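Local coordinates for major capsid protein P2 (Pseudoalteromonas phage pm2, PDB 2VVF) that builds the capsid shell of a lipid-containing marine bacteriophage as a homotrimer of double jelly-roll subunits, at residues F83-P88 / F104-V109. Sequence-based numbering, arbitrary orientation.
Sequences FHFVRP and FALGTV. With CA (calcium ion), chain G.
The carbonyl oxygen of A105, a residue packed against V86, serves two partners, and the first is the calcium ion, bound by A105 O at 2.5 Å. The second is G107 N, which gives A105 O a weak hydrogen bond of 3.1 Å. That bond closes an inverse gamma turn centred on L106. On the side of the other segment, A105 CB meets V86 CG2 at 3.4 Å. P141 O and W143 O also bind the calcium, so the ion joins this loop to the chain at and just ahead of the start of strand 143-154.

No hydrogen bond runs directly between 83-88 and 104-109, and the contact is largely side-chain packing. L106 lies beside the F85 ring, both side chains pointing the same way; L106 CB sits over one ring face, 4.0 Å from the centroid and offset toward the rim. L106 CG is anti to the backbone N (chi1 176°), and CD2, further out on the same side chain, meets F85 CZ at 3.8 Å.

Both segments belong to the N-terminal jelly roll of this double jelly-roll capsid protein. Strands 80-84 and 106-107 both pair antiparallel with strand 28-37, where F85 and V86 form backbone bonds with E30, and L106 with Y29.

At the other end, R87 lays its aliphatic chain over F104. R87 CD stands above the centre of the F104 ring, 3.7 Å from the centroid, while R87 CG meets F104 CG at 3.8 Å. A bend at chi3 (67°) turns NE off the extended path; the guanidinium plane ends up inclined 60° to the ring, and any cation-pi attraction is weak at best. R87 NH1 is hydrogen-bonded to T145 OG1.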
ATOM      1  N   PHE A  83     -10.987   9.137 -14.868  1.00 21.86           N
ATOM      2  CA  PHE A  83     -12.137   8.269 -14.668  1.00 21.25           C
ATOM      3  C   PHE A  83     -11.565   6.897 -14.361  1.00 24.91           C
ATOM      4  O   PHE A  83     -11.127   6.187 -15.266  1.00 24.52           O
ATOM      5  CB  PHE A  83     -12.979   8.186 -15.942  1.00 22.85           C
ATOM      6  CG  PHE A  83     -13.811   9.408 -16.207  1.00 24.20           C
ATOM      7  CD1 PHE A  83     -15.162   9.424 -15.901  1.00 27.12           C
ATOM      8  CD2 PHE A  83     -13.249  10.530 -16.793  1.00 26.18           C
ATOM      9  CE1 PHE A  83     -15.931  10.547 -16.157  1.00 27.89           C
ATOM     10  CE2 PHE A  83     -14.015  11.652 -17.053  1.00 28.79           C
ATOM     11  CZ  PHE A  83     -15.355  11.659 -16.734  1.00 26.82           C
ATOM     12  N   HIS A  84     -11.524   6.545 -13.082  1.00 21.49           N
ATOM     13  CA  HIS A  84     -10.978   5.259 -12.670  1.00 21.38           C
ATOM     14  C   HIS A  84     -12.025   4.155 -12.728  1.00 25.45           C
ATOM     15  O   HIS A  84     -12.782   3.955 -11.776  1.00 25.16           O
ATOM     16  CB  HIS A  84     -10.397   5.348 -11.257  1.00 22.11           C
ATOM     17  CG  HIS A  84      -9.163   6.190 -11.161  1.00 25.37           C
ATOM     18  ND1 HIS A  84      -7.894   5.667 -11.281  1.00 27.10           N
ATOM     19  CD2 HIS A  84      -9.005   7.517 -10.945  1.00 26.96           C
ATOM     20  CE1 HIS A  84      -7.007   6.636 -11.149  1.00 26.41           C
ATOM     21  NE2 HIS A  84      -7.655   7.769 -10.945  1.00 26.72           N
ATOM     22  N   PHE A  85     -12.062   3.431 -13.842  1.00 21.73           N
ATOM     23  CA  PHE A  85     -13.000   2.326 -13.983  1.00 21.40           C
ATOM     24  C   PHE A  85     -12.450   1.155 -13.186  1.00 25.74           C
ATOM     25  O   PHE A  85     -13.161   0.532 -12.396  1.00 25.45           O
ATOM     26  CB  PHE A  85     -13.202   1.973 -15.455  1.00 22.86           C
ATOM     27  CG  PHE A  85     -13.811   3.088 -16.251  1.00 24.05           C
ATOM     28  CD1 PHE A  85     -15.133   3.449 -16.053  1.00 26.88           C
ATOM     29  CD2 PHE A  85     -13.045   3.829 -17.132  1.00 26.00           C
ATOM     30  CE1 PHE A  85     -15.692   4.499 -16.754  1.00 27.73           C
ATOM     31  CE2 PHE A  85     -13.597   4.881 -17.836  1.00 28.71           C
ATOM     32  CZ  PHE A  85     -14.922   5.217 -17.647  1.00 26.77           C
ATOM     33  N   VAL A  86     -11.155   0.914 -13.341  1.00 22.56           N
ATOM     34  CA  VAL A  86     -10.476  -0.112 -12.567  1.00 22.31           C
ATOM     35  C   VAL A  86     -10.297   0.477 -11.170  1.00 26.46           C
ATOM     36  O   VAL A  86      -9.801   1.597 -11.022  1.00 26.25           O
ATOM     37  CB  VAL A  86      -9.112  -0.464 -13.193  1.00 26.06           C
ATOM     38  CG1 VAL A  86      -8.216  -1.158 -12.176  1.00 25.79           C
ATOM     39  CG2 VAL A  86      -9.299  -1.323 -14.434  1.00 25.88           C
ATOM     40  N   ARG A  87     -10.740  -0.253 -10.150  1.00 22.73           N
ATOM     41  CA  ARG A  87     -10.633   0.224  -8.774  1.00 22.19           C
ATOM     42  C   ARG A  87      -9.346  -0.264  -8.114  1.00 25.75           C
ATOM     43  O   ARG A  87      -9.226  -1.428  -7.737  1.00 25.39           O
ATOM     44  CB  ARG A  87     -11.868  -0.183  -7.969  1.00 21.58           C
ATOM     45  CG  ARG A  87     -13.174   0.308  -8.587  1.00 28.92           C
ATOM     46  CD  ARG A  87     -14.368   0.006  -7.700  1.00 34.74           C
ATOM     47  NE  ARG A  87     -14.335   0.779  -6.460  1.00 38.86           N
ATOM     48  CZ  ARG A  87     -15.260   1.663  -6.104  1.00 48.91           C
ATOM     49  NH1 ARG A  87     -16.301   1.894  -6.892  1.00 32.28           N
ATOM     50  NH2 ARG A  87     -15.146   2.317  -4.957  1.00 36.68           N
ATOM     51  N   PRO A  88      -8.380   0.642  -7.999  1.00 22.23           N
ATOM     52  CA  PRO A  88      -7.063   0.333  -7.440  1.00 21.98           C
ATOM     53  C   PRO A  88      -7.057  -0.114  -5.978  1.00 26.09           C
ATOM     54  O   PRO A  88      -6.094  -0.731  -5.519  1.00 25.61           O
ATOM     55  CB  PRO A  88      -6.302   1.659  -7.579  1.00 23.66           C
ATOM     56  CG  PRO A  88      -7.088   2.473  -8.571  1.00 28.03           C
ATOM     57  CD  PRO A  88      -8.506   2.060  -8.374  1.00 23.64           C
ATOM     58  N   PHE A 104     -13.295  -4.210 -12.731  1.00 25.23           N
ATOM     59  CA  PHE A 104     -14.172  -3.048 -12.849  1.00 24.85           C
ATOM     60  C   PHE A 104     -13.913  -2.248 -14.119  1.00 28.14           C
ATOM     61  O   PHE A 104     -14.612  -1.273 -14.397  1.00 27.57           O
ATOM     62  CB  PHE A 104     -14.034  -2.145 -11.624  1.00 26.69           C
ATOM     63  CG  PHE A 104     -14.629  -2.725 -10.375  1.00 28.16           C
ATOM     64  CD1 PHE A 104     -15.952  -2.488 -10.050  1.00 31.28           C
ATOM     65  CD2 PHE A 104     -13.867  -3.509  -9.529  1.00 30.28           C
ATOM     66  CE1 PHE A 104     -16.504  -3.022  -8.902  1.00 32.33           C
ATOM     67  CE2 PHE A 104     -14.412  -4.045  -8.378  1.00 33.12           C
ATOM     68  CZ  PHE A 104     -15.731  -3.801  -8.063  1.00 31.20           C
ATOM     69  N   ALA A 105     -12.908  -2.660 -14.887  1.00 24.46           N
ATOM     70  CA  ALA A 105     -12.561  -1.974 -16.126  1.00 24.18           C
ATOM     71  C   ALA A 105     -13.759  -1.883 -17.067  1.00 28.24           C
ATOM     72  O   ALA A 105     -14.628  -2.758 -17.072  1.00 27.93           O
ATOM     73  CB  ALA A 105     -11.392  -2.664 -16.811  1.00 24.87           C
ATOM     74  N   LEU A 106     -13.799  -0.821 -17.866  1.00 24.62           N
ATOM     75  CA  LEU A 106     -14.894  -0.611 -18.803  1.00 24.27           C
ATOM     76  C   LEU A 106     -14.696  -1.350 -20.123  1.00 28.65           C
ATOM     77  O   LEU A 106     -14.168  -0.789 -21.085  1.00 28.28           O
ATOM     78  CB  LEU A 106     -15.098   0.882 -19.065  1.00 24.22           C
ATOM     79  CG  LEU A 106     -16.165   1.252 -20.098  1.00 28.67           C
ATOM     80  CD1 LEU A 106     -17.494   0.600 -19.752  1.00 28.68           C
ATOM     81  CD2 LEU A 106     -16.311   2.761 -20.192  1.00 30.92           C
ATOM     82  N   GLY A 107     -15.137  -2.603 -20.167  1.00 25.39           N
ATOM     83  CA  GLY A 107     -15.050  -3.396 -21.387  1.00 25.25           C
ATOM     84  C   GLY A 107     -16.106  -2.859 -22.344  1.00 29.71           C
ATOM     85  O   GLY A 107     -17.160  -2.395 -21.908  1.00 29.28           O
ATOM     86  N   THR A 108     -15.820  -2.903 -23.642  1.00 26.74           N
ATOM     87  CA  THR A 108     -16.753  -2.385 -24.639  1.00 26.70           C
ATOM     88  C   THR A 108     -17.243  -3.434 -25.635  1.00 31.30           C
ATOM     89  O   THR A 108     -18.087  -3.144 -26.484  1.00 30.83           O
ATOM     90  CB  THR A 108     -16.181  -1.152 -25.360  1.00 33.75           C
ATOM     91  OG1 THR A 108     -15.068  -1.546 -26.169  1.00 33.61           O
ATOM     92  CG2 THR A 108     -15.728  -0.107 -24.352  1.00 31.60           C
ATOM     93  N   VAL A 109     -16.719  -4.650 -25.531  1.00 28.49           N
ATOM     94  CA  VAL A 109     -17.109  -5.723 -26.439  1.00 28.56           C
ATOM     95  C   VAL A 109     -18.613  -5.988 -26.420  1.00 33.32           C
ATOM     96  O   VAL A 109     -19.199  -6.212 -25.361  1.00 33.09           O
ATOM     97  CB  VAL A 109     -16.306  -7.007 -26.179  1.00 32.35           C
ATOM     98  CG1 VAL A 109     -16.980  -8.198 -26.843  1.00 32.11           C
ATOM     99  CG2 VAL A 109     -14.877  -6.848 -26.674  1.00 32.13           C
TER
HETATM  100 CA    CA G1270     -15.874  -4.824 -16.291  1.00 31.40          CA